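Local coordinates for ancylostoma secreted protein 1 (Necator americanus, PDB 3NT8) that is probably involved when infective hookworm larvae switch to parasitic life, and carries two CAP domains of the cysteine-rich secretory protein family, at residues Phe147-Ser150 / Asn151-Ser155; Thr231-Thr234 / Asp235-Asp239; Val244-Glu247 / Phe248-Ser251; Lys323-Ser326 / Gln327-Asn331. All blocks are in the same frame, centred on the assembly; numbering follows the deposited sequence.

Contact 1 of 4, residues Phe147-Ser150 / Asn151-Ser155; sequences FAFS and NMVYS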
loop_
_atom_site.group_PDB
_atom_site.type_symbol
_atom_site.label_atom_id
_atom_site.label_comp_id
_atom_site.label_asym_id
_atom_site.label_seq_id
_atom_site.Cartn_x
_atom_site.Cartn_y
_atom_site.Cartn_z
ATOM N N PHE A 147 1.793 8.040 14.004
ATOM C CA PHE A 147 2.899 7.686 13.121
ATOM C C PHE A 147 3.636 6.435 13.556
ATOM O O PHE A 147 3.861 5.508 12.762
ATOM C CB PHE A 147 3.907 8.803 13.040
ATOM C CG PHE A 147 5.080 8.475 12.146
ATOM C CD1 PHE A 147 4.960 8.531 10.753
ATOM C CD2 PHE A 147 6.288 8.079 12.695
ATOM C CE1 PHE A 147 6.036 8.207 9.916
ATOM C CE2 PHE A 147 7.382 7.759 11.850
ATOM C CZ PHE A 147 7.232 7.804 10.479
ATOM N N ALA A 148 4.080 6.434 14.799
ATOM C CA ALA A 148 4.913 5.394 15.301
ATOM C C ALA A 148 4.123 4.083 15.511
ATOM O O ALA A 148 4.647 3.034 15.243
ATOM C CB ALA A 148 5.619 5.891 16.617
ATOM N N PHE A 149 2.860 4.180 15.924
ATOM C CA PHE A 149 1.966 3.043 16.074
ATOM C C PHE A 149 1.638 2.375 14.752
ATOM O O PHE A 149 1.620 1.157 14.721
ATOM C CB PHE A 149 0.680 3.463 16.827
ATOM C CG PHE A 149 -0.449 2.417 16.803
ATOM C CD1 PHE A 149 -0.451 1.363 17.708
ATOM C CD2 PHE A 149 -1.510 2.509 15.883
ATOM C CE1 PHE A 149 -1.481 0.392 17.711
ATOM C CE2 PHE A 149 -2.577 1.549 15.868
ATOM C CZ PHE A 149 -2.558 0.484 16.774
ATOM N N SER A 150 1.444 3.152 13.684
ATOM C CA SER A 150 1.131 2.668 12.333
ATOM C C SER A 150 2.167 1.735 11.720
ATOM O O SER A 150 1.785 0.697 11.161
ATOM C CB SER A 150 0.784 3.830 11.385
ATOM O OG SER A 150 1.916 4.547 10.913
ATOM N N ASN A 151 3.462 2.051 11.885
ATOM C CA ASN A 151 4.553 1.164 11.488
ATOM C C ASN A 151 4.594 -0.123 12.269
ATOM O O ASN A 151 4.877 -1.158 11.703
ATOM C CB ASN A 151 5.970 1.827 11.523
ATOM C CG ASN A 151 6.037 3.078 10.663
ATOM O OD1 ASN A 151 5.539 3.062 9.558
ATOM N ND2 ASN A 151 6.582 4.181 11.208
ATOM N N MET A 152 4.267 -0.066 13.547
ATOM C CA MET A 152 4.309 -1.278 14.387
ATOM C C MET A 152 3.187 -2.255 14.036
ATOM O O MET A 152 3.399 -3.466 14.079
ATOM C CB MET A 152 4.259 -0.920 15.871
ATOM C CG MET A 152 5.413 -0.080 16.334
ATOM S SD MET A 152 5.594 0.060 18.157
ATOM C CE MET A 152 5.770 -1.680 18.640
ATOM N N VAL A 153 2.018 -1.724 13.680
ATOM C CA VAL A 153 0.778 -2.485 13.613
ATOM C C VAL A 153 0.417 -2.857 12.188
ATOM O O VAL A 153 -0.456 -3.740 11.980
ATOM C CB VAL A 153 -0.414 -1.725 14.346
ATOM C CG1 VAL A 153 -1.063 -0.751 13.442
ATOM C CG2 VAL A 153 -1.474 -2.660 14.817
ATOM N N TYR A 154 1.064 -2.223 11.194
ATOM C CA TYR A 154 0.602 -2.342 9.827
ATOM C C TYR A 154 0.520 -3.765 9.325
ATOM O O TYR A 154 1.515 -4.446 9.214
ATOM C CB TYR A 154 1.463 -1.477 8.876
ATOM C CG TYR A 154 0.875 -1.348 7.485
ATOM C CD1 TYR A 154 -0.378 -0.749 7.293
ATOM C CD2 TYR A 154 1.557 -1.835 6.371
ATOM C CE1 TYR A 154 -0.944 -0.637 5.987
ATOM C CE2 TYR A 154 1.034 -1.707 5.119
ATOM C CZ TYR A 154 -0.223 -1.131 4.927
ATOM O OH TYR A 154 -0.690 -1.039 3.643
ATOM N N SER A 155 -0.661 -4.190 8.945
ATOM C CA SER A 155 -0.933 -5.618 8.734
ATOM C C SER A 155 -0.132 -6.276 7.620
ATOM O O SER A 155 0.210 -7.435 7.784
ATOM C CB SER A 155 -2.420 -5.820 8.569
ATOM O OG SER A 155 -2.920 -5.251 7.382
#
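The carbonyl oxygen of F149 receives two backbone donors at once, the N-H of M152 and the N-H of V153, each with nitrogen 3.1 Å from F149 O. Both bonds are weak and bent, with an N-H...O angle of 120° for M152 and 132° for V153. One residue further on, Y154 N makes an equally weak bond of 3.0 Å to S150 O, and Y154 is the first residue to leave helical backbone angles. The last turn of helix 147-153 in the first CAP domain is thus held by weak, bent bonds, one acceptor being shared. The side-chain pairs F147/N151 and F149/V153 are four residues apart. V153 places CG1 between its backbone N and carbonyl carbon (chi1 85°), which sets this methyl over one face of the F149 ring in a CH-pi contact, 4.0 Å from the centroid and displaced toward the rim. W127 of helix 119-127 meets the F149 ring edge-to-face. N151 brings ND2 over a face of the ring of F147, the first residue of the helix, 3.7 Å from CE2 of F147, with the amide plane perpendicular to the ring. The hydrogen bond of this ND2 goes to OD1 of N102 on strand 100-107, while N102 ND2 binds A148 O. S150 OG turns back to F147 O at 2.9 Å, approaching from above the carbonyl plane. The carbonyls of M152 and Y154 at the buried helix end are met by the guanidinium of R48 from helix 34-52, which probably offsets their partial negative charge.

Contact 2 of 4, residues Thr231-Thr234 / Asp235-Asp239; sequences TGMT and DSVRD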
loop_
_atom_site.group_PDB
_atom_site.type_symbol
_atom_site.label_atom_id
_atom_site.label_comp_id
_atom_site.label_asym_id
_atom_site.label_seq_id
_atom_site.Cartn_x
_atom_site.Cartn_y
_atom_site.Cartn_z
ATOM N N THR A 231 11.702 -4.272 -20.387
ATOM C CA THR A 231 12.662 -4.406 -19.312
ATOM C C THR A 231 12.221 -3.474 -18.238
ATOM O O THR A 231 11.937 -2.299 -18.531
ATOM C CB THR A 231 14.095 -3.939 -19.762
ATOM O OG1 THR A 231 14.506 -4.702 -20.908
ATOM C CG2 THR A 231 15.104 -4.127 -18.652
ATOM N N GLY A 232 12.187 -3.969 -16.999
ATOM C CA GLY A 232 11.843 -3.158 -15.824
ATOM C C GLY A 232 10.575 -3.646 -15.120
ATOM O O GLY A 232 10.273 -3.236 -13.995
ATOM N N MET A 233 9.814 -4.503 -15.803
ATOM C CA MET A 233 8.593 -5.009 -15.249
ATOM C C MET A 233 8.625 -6.517 -15.232
ATOM O O MET A 233 9.339 -7.144 -16.008
ATOM C CB MET A 233 7.372 -4.498 -16.039
ATOM C CG MET A 233 6.903 -3.109 -15.671
ATOM S SD MET A 233 6.140 -2.934 -14.034
ATOM C CE MET A 233 4.506 -3.441 -14.327
ATOM N N THR A 234 7.842 -7.084 -14.311
ATOM C CA THR A 234 7.744 -8.507 -14.099
ATOM C C THR A 234 6.293 -8.873 -14.066
ATOM O O THR A 234 5.449 -8.029 -13.819
ATOM C CB THR A 234 8.397 -8.940 -12.744
ATOM O OG1 THR A 234 7.848 -8.200 -11.645
ATOM C CG2 THR A 234 9.886 -8.690 -12.774
ATOM N N ASP A 235 6.018 -10.159 -14.268
ATOM C CA ASP A 235 4.674 -10.671 -14.355
ATOM C C ASP A 235 3.879 -10.475 -13.080
ATOM O O ASP A 235 2.677 -10.296 -13.153
ATOM C CB ASP A 235 4.679 -12.146 -14.750
ATOM C CG ASP A 235 5.280 -12.374 -16.104
ATOM O OD1 ASP A 235 5.109 -11.539 -17.031
ATOM O OD2 ASP A 235 5.933 -13.424 -16.273
ATOM N N SER A 236 4.533 -10.520 -11.918
ATOM C CA SER A 236 3.825 -10.396 -10.678
ATOM C C SER A 236 3.254 -8.989 -10.590
ATOM O O SER A 236 2.077 -8.814 -10.259
ATOM C CB SER A 236 4.734 -10.772 -9.469
ATOM O OG SER A 236 5.538 -9.679 -9.001
ATOM N N VAL A 237 4.063 -7.992 -10.953
ATOM C CA VAL A 237 3.657 -6.580 -10.890
ATOM C C VAL A 237 2.524 -6.268 -11.872
ATOM O O VAL A 237 1.595 -5.537 -11.504
ATOM C CB VAL A 237 4.844 -5.614 -11.036
ATOM C CG1 VAL A 237 4.440 -4.149 -10.753
ATOM C CG2 VAL A 237 6.004 -6.016 -10.045
ATOM N N ARG A 238 2.588 -6.860 -13.071
ATOM C CA ARG A 238 1.553 -6.723 -14.080
ATOM C C ARG A 238 0.241 -7.203 -13.506
ATOM O O ARG A 238 -0.775 -6.497 -13.580
ATOM C CB ARG A 238 1.890 -7.508 -15.348
ATOM C CG ARG A 238 3.186 -7.052 -16.074
ATOM C CD ARG A 238 3.510 -7.846 -17.356
ATOM N NE ARG A 238 4.639 -7.234 -18.055
ATOM C CZ ARG A 238 5.848 -7.776 -18.185
ATOM N NH1 ARG A 238 6.107 -8.979 -17.685
ATOM N NH2 ARG A 238 6.806 -7.113 -18.820
ATOM N N ASP A 239 0.240 -8.421 -12.966
ATOM C CA ASP A 239 -0.997 -9.012 -12.413
ATOM C C ASP A 239 -1.529 -8.237 -11.198
ATOM O O ASP A 239 -2.718 -8.228 -10.947
ATOM C CB ASP A 239 -0.797 -10.457 -12.018
ATOM C CG ASP A 239 -0.428 -11.348 -13.183
ATOM O OD1 ASP A 239 -0.898 -11.109 -14.333
ATOM O OD2 ASP A 239 0.317 -12.324 -12.925
#
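With CG opposite the carbonyl carbon (chi1 -62°) and an extended chain from CG to NE, R238 runs back along the first turn of helix 235-253, while two bends in M233, at chi2 (-70°) and chi3, curl its methyl onto V237. Both side chains lie at the N-terminal turn of this helix, in the second half of the two-CAP-domain protein. T234 occupies the N-cap position without capping through its side chain: OG1 is hydrogen-bonded to E222 instead and lies 3.3 Å from CG2 of V237. The T234 carbonyl starts the helical pattern, accepting R238 N at 3.2 Å. The M233 chain lies nearly perpendicular to that of V237, CE of M233 lying 3.6 Å from CG1 of V237, and V237 goes on to pack against A322 of helix 318-330. One face of the R238 guanidinium lies against the backbone joining M233 to T234. Its charge is shared between E281, which forms a salt bridge with NE, and D235. The D235 carboxylate meets the guanidinium at its edge and also accepts the backbone N-H groups of Q225 and Q226. In the D235 salt bridge, NH1 of R238 stands 2.8 Å from OD1 of D235, a weak, bent hydrogen bond with an N-H...O angle of 129°.

Contact 3 of 4, residues Val244-Glu247 / Phe248-Ser251; sequences VHNE and FRSS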
loop_
_atom_site.group_PDB
_atom_site.type_symbol
_atom_site.label_atom_id
_atom_site.label_comp_id
_atom_site.label_asym_id
_atom_site.label_seq_id
_atom_site.Cartn_x
_atom_site.Cartn_y
_atom_site.Cartn_z
ATOM N N VAL A 244 -6.055 -5.523 -9.418
ATOM C CA VAL A 244 -6.566 -4.396 -8.626
ATOM C C VAL A 244 -7.466 -3.479 -9.461
ATOM O O VAL A 244 -8.522 -3.054 -9.001
ATOM C CB VAL A 244 -5.466 -3.600 -7.896
ATOM C CG1 VAL A 244 -6.100 -2.417 -7.119
ATOM C CG2 VAL A 244 -4.702 -4.500 -6.906
ATOM N N HIS A 245 -7.092 -3.217 -10.704
ATOM C CA HIS A 245 -7.986 -2.469 -11.608
ATOM C C HIS A 245 -9.304 -3.125 -11.829
ATOM O O HIS A 245 -10.369 -2.508 -11.600
ATOM C CB HIS A 245 -7.339 -2.113 -12.934
ATOM C CG HIS A 245 -6.438 -0.907 -12.836
ATOM N ND1 HIS A 245 -5.284 -0.888 -12.062
ATOM C CD2 HIS A 245 -6.526 0.320 -13.407
ATOM C CE1 HIS A 245 -4.708 0.295 -12.164
ATOM N NE2 HIS A 245 -5.448 1.052 -12.961
ATOM N N ASN A 246 -9.250 -4.365 -12.276
ATOM C CA ASN A 246 -10.451 -5.104 -12.613
ATOM C C ASN A 246 -11.395 -5.356 -11.489
ATOM O O ASN A 246 -12.583 -5.331 -11.722
ATOM C CB ASN A 246 -10.144 -6.402 -13.372
ATOM C CG ASN A 246 -9.981 -6.161 -14.881
ATOM O OD1 ASN A 246 -10.725 -5.385 -15.424
ATOM N ND2 ASN A 246 -9.014 -6.832 -15.548
ATOM N N GLU A 247 -10.851 -5.611 -10.289
ATOM C CA GLU A 247 -11.641 -5.850 -9.147
ATOM C C GLU A 247 -12.400 -4.595 -8.686
ATOM O O GLU A 247 -13.516 -4.684 -8.189
ATOM C CB GLU A 247 -10.772 -6.393 -8.018
ATOM C CG GLU A 247 -10.382 -7.820 -8.238
ATOM C CD GLU A 247 -9.828 -8.508 -7.008
ATOM O OE1 GLU A 247 -9.633 -7.860 -5.947
ATOM O OE2 GLU A 247 -9.587 -9.724 -7.107
ATOM N N PHE A 248 -11.766 -3.441 -8.837
ATOM C CA PHE A 248 -12.420 -2.193 -8.589
ATOM C C PHE A 248 -13.481 -1.889 -9.662
ATOM O O PHE A 248 -14.588 -1.436 -9.325
ATOM C CB PHE A 248 -11.399 -1.073 -8.497
ATOM C CG PHE A 248 -10.708 -0.916 -7.148
ATOM C CD1 PHE A 248 -11.421 -0.991 -5.960
ATOM C CD2 PHE A 248 -9.343 -0.540 -7.090
ATOM C CE1 PHE A 248 -10.817 -0.776 -4.665
ATOM C CE2 PHE A 248 -8.720 -0.329 -5.805
ATOM C CZ PHE A 248 -9.506 -0.430 -4.589
ATOM N N ARG A 249 -13.177 -2.147 -10.931
ATOM C CA ARG A 249 -14.181 -1.942 -11.977
ATOM C C ARG A 249 -15.368 -2.909 -11.798
ATOM O O ARG A 249 -16.509 -2.556 -12.120
ATOM C CB ARG A 249 -13.560 -2.173 -13.341
ATOM C CG ARG A 249 -12.703 -1.016 -13.786
ATOM C CD ARG A 249 -11.803 -1.359 -14.935
ATOM N NE ARG A 249 -12.531 -1.360 -16.186
ATOM C CZ ARG A 249 -12.746 -0.280 -16.921
ATOM N NH1 ARG A 249 -12.282 0.928 -16.517
ATOM N NH2 ARG A 249 -13.443 -0.375 -18.036
ATOM N N SER A 250 -15.081 -4.138 -11.338
ATOM C CA SER A 250 -16.155 -5.095 -11.056
ATOM C C SER A 250 -17.075 -4.603 -9.934
ATOM O O SER A 250 -18.327 -4.644 -10.044
ATOM C CB SER A 250 -15.589 -6.472 -10.710
ATOM O OG SER A 250 -16.639 -7.355 -10.361
ATOM N N SER A 251 -16.439 -4.140 -8.852
ATOM C CA SER A 251 -17.132 -3.604 -7.732
ATOM C C SER A 251 -17.985 -2.411 -8.089
ATOM O O SER A 251 -19.145 -2.336 -7.662
ATOM C CB SER A 251 -16.193 -3.264 -6.607
ATOM O OG SER A 251 -16.994 -2.986 -5.461
#
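Midway along helix 235-253 of the second CAP domain, V244 and F248, one turn apart, extend alongside each other in the same direction. CG1 of V244 comes 3.6 Å from CE2 of F248, and CD2 of F248 also reaches within 3.3 Å of the V244 carbonyl oxygen. That oxygen accepts F248 N at 3.3 Å. The next bond, from R249 N to H245 O, is shorter at 2.9 Å. S250 N to N246 O, at 2.8 Å, and S251 N to E247 O complete an unbroken i to i+4 ladder. R249 turns its CG beside its own backbone N (chi1 -77°) and lays the aliphatic chain past H245 O, with CG 3.5 Å from that oxygen. A bend at chi3 then carries the guanidinium off the helix to the carbonyl oxygens of M362, W364 and L272. OD1 of N246, near the R249 chain, receives the backbone N-H of M274. The F248 ring stacks on W330 and also touches M362 of helix 357-363, while H245 uses ND1 for F241 O and NE2 for the Y387 hydroxyl. Helix 235-253 is one of the helices packed in the alpha-beta-alpha sandwich of the CAP fold.

Contact 4 of 4, residues Lys323-Ser326 / Gln327-Asn331; sequences KQAS and QLWWN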
loop_
_atom_site.group_PDB
_atom_site.type_symbol
_atom_site.label_atom_id
_atom_site.label_comp_id
_atom_site.label_asym_id
_atom_site.label_seq_id
_atom_site.Cartn_x
_atom_site.Cartn_y
_atom_site.Cartn_z
ATOM N N LYS A 323 0.012 -1.683 -5.698
ATOM C CA LYS A 323 -1.252 -1.867 -5.019
ATOM C C LYS A 323 -1.591 -0.516 -4.373
ATOM O O LYS A 323 -2.757 -0.031 -4.442
ATOM C CB LYS A 323 -1.186 -3.044 -3.978
ATOM C CG LYS A 323 -2.562 -3.621 -3.539
ATOM C CD LYS A 323 -2.526 -4.509 -2.286
ATOM C CE LYS A 323 -3.955 -4.840 -1.775
ATOM N NZ LYS A 323 -4.924 -5.406 -2.832
ATOM N N GLN A 324 -0.585 0.090 -3.746
ATOM C CA GLN A 324 -0.766 1.381 -3.130
ATOM C C GLN A 324 -1.166 2.479 -4.176
ATOM O O GLN A 324 -1.957 3.358 -3.880
ATOM C CB GLN A 324 0.505 1.794 -2.408
ATOM C CG GLN A 324 0.319 2.896 -1.428
ATOM C CD GLN A 324 1.662 3.395 -0.829
ATOM O OE1 GLN A 324 2.188 4.477 -1.220
ATOM N NE2 GLN A 324 2.210 2.618 0.128
ATOM N N ALA A 325 -0.563 2.458 -5.344
ATOM C CA ALA A 325 -0.793 3.500 -6.359
ATOM C C ALA A 325 -2.199 3.346 -6.833
ATOM O O ALA A 325 -2.917 4.320 -6.909
ATOM C CB ALA A 325 0.189 3.371 -7.557
ATOM N N SER A 326 -2.561 2.135 -7.204
ATOM C CA SER A 326 -3.885 1.831 -7.676
ATOM C C SER A 326 -4.987 2.286 -6.696
ATOM O O SER A 326 -6.000 2.835 -7.116
ATOM C CB SER A 326 -3.941 0.338 -7.972
ATOM O OG SER A 326 -3.144 0.066 -9.113
ATOM N N GLN A 327 -4.747 2.076 -5.392
ATOM C CA GLN A 327 -5.770 2.348 -4.381
ATOM C C GLN A 327 -5.871 3.847 -4.140
ATOM O O GLN A 327 -6.962 4.343 -3.924
ATOM C CB GLN A 327 -5.462 1.604 -3.052
ATOM C CG GLN A 327 -5.684 0.035 -3.164
ATOM C CD GLN A 327 -5.050 -0.712 -1.960
ATOM O OE1 GLN A 327 -4.053 -0.256 -1.384
ATOM N NE2 GLN A 327 -5.640 -1.820 -1.570
ATOM N N LEU A 328 -4.724 4.541 -4.118
ATOM C CA LEU A 328 -4.701 6.012 -3.924
ATOM C C LEU A 328 -5.423 6.688 -5.091
ATOM O O LEU A 328 -6.188 7.649 -4.874
ATOM C CB LEU A 328 -3.272 6.566 -3.780
ATOM C CG LEU A 328 -2.642 6.344 -2.388
ATOM C CD1 LEU A 328 -1.064 6.595 -2.283
ATOM C CD2 LEU A 328 -3.411 7.091 -1.237
ATOM N N TRP A 329 -5.200 6.207 -6.297
ATOM C CA TRP A 329 -5.979 6.728 -7.445
ATOM C C TRP A 329 -7.484 6.477 -7.285
ATOM O O TRP A 329 -8.279 7.427 -7.495
ATOM C CB TRP A 329 -5.536 6.124 -8.730
ATOM C CG TRP A 329 -4.118 6.393 -9.081
ATOM C CD1 TRP A 329 -3.387 7.467 -8.733
ATOM C CD2 TRP A 329 -3.268 5.562 -9.912
ATOM N NE1 TRP A 329 -2.110 7.344 -9.266
ATOM C CE2 TRP A 329 -2.018 6.183 -9.975
ATOM C CE3 TRP A 329 -3.443 4.348 -10.580
ATOM C CZ2 TRP A 329 -0.941 5.634 -10.685
ATOM C CZ3 TRP A 329 -2.328 3.781 -11.242
ATOM C CH2 TRP A 329 -1.127 4.421 -11.286
ATOM N N TRP A 330 -7.859 5.226 -6.921
ATOM C CA TRP A 330 -9.247 4.816 -6.760
ATOM C C TRP A 330 -9.991 5.540 -5.639
ATOM O O TRP A 330 -11.188 5.865 -5.802
ATOM C CB TRP A 330 -9.367 3.285 -6.585
ATOM C CG TRP A 330 -10.785 2.794 -6.737
ATOM C CD1 TRP A 330 -11.685 2.540 -5.727
ATOM C CD2 TRP A 330 -11.509 2.543 -7.974
ATOM N NE1 TRP A 330 -12.904 2.129 -6.259
ATOM C CE2 TRP A 330 -12.805 2.105 -7.628
ATOM C CE3 TRP A 330 -11.170 2.618 -9.334
ATOM C CZ2 TRP A 330 -13.760 1.774 -8.592
ATOM C CZ3 TRP A 330 -12.116 2.286 -10.275
ATOM C CH2 TRP A 330 -13.385 1.868 -9.907
ATOM N N ASN A 331 -9.272 5.801 -4.525
ATOM C CA ASN A 331 -9.844 6.430 -3.345
ATOM C C ASN A 331 -10.499 7.762 -3.567
ATOM O O ASN A 331 -11.280 8.197 -2.753
ATOM C CB ASN A 331 -8.869 6.424 -2.126
ATOM C CG ASN A 331 -8.721 5.028 -1.528
ATOM O OD1 ASN A 331 -9.587 4.152 -1.761
ATOM N ND2 ASN A 331 -7.592 4.781 -0.795
#
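K323 and Q327 meet at a slant on the side of the helix that is partly exposed. The lysine chain leaves with CG opposite its backbone N (chi1 -161°), stays extended as far as CE and bends only at its last torsion, so that CE comes 3.5 Å from NE2 of Q327. Q327 takes the other course: its CG sits beside the backbone N (chi1 -71°), and the extended chain leans back over the preceding turn, with CG 3.2 Å from the K323 carbonyl oxygen. Q324 and L328 run alongside each other, CG of Q324 and CD1 of L328 4.0 Å apart, while the amide oxygen of Q324 is hydrogen-bonded to the hydroxyl of Y309. Both pairs lie on helix 318-330, which in the alpha-beta-alpha sandwich of the second CAP domain packs against helix 235-253 through S326 and against strand 305-311 through A325, L328 and W329. W329 folds its indole back over the helix: one face of the ring system lies above the A325 carbonyl oxygen, which is 3.2 Å from CG of W329, and the A325 methyl meets the same indole as a CH-pi contact, 4.2 Å from the centroid of the six-membered ring. Since that oxygen also accepts W329 N at 3.0 Å in a nearly straight bond of 169°, backbone and side chain of one residue both close on it. NE1 of W329 is bonded to I308 O, and its ring stacks on H358. W330 swings its indole away from the preceding turn, and its NE1 reaches E257, with Y359 meeting the ring edge-to-face.

Overall arrangement
Contacts 2, 3 and 4 belong to the second half of the molecule, whereas contact 1 lies in the first CAP domain, its centre about 28 Å from that of contact 2 and 27 Å from that of contact 3. Contacts 2 and 3 share helix 235-253, their centres about 19 Å apart. Contacts 3 and 4 touch directly, with centres 11 Å apart: CG1 of V244 lies 3.6 Å from CB of S326, and CE1 of H245 lies 3.4 Å from OG of S326, joining the two helices. Of the three, contact 4 is the nearest to contact 1, with centres about 20 Å and nearest atoms about 6 Å apart, without touching.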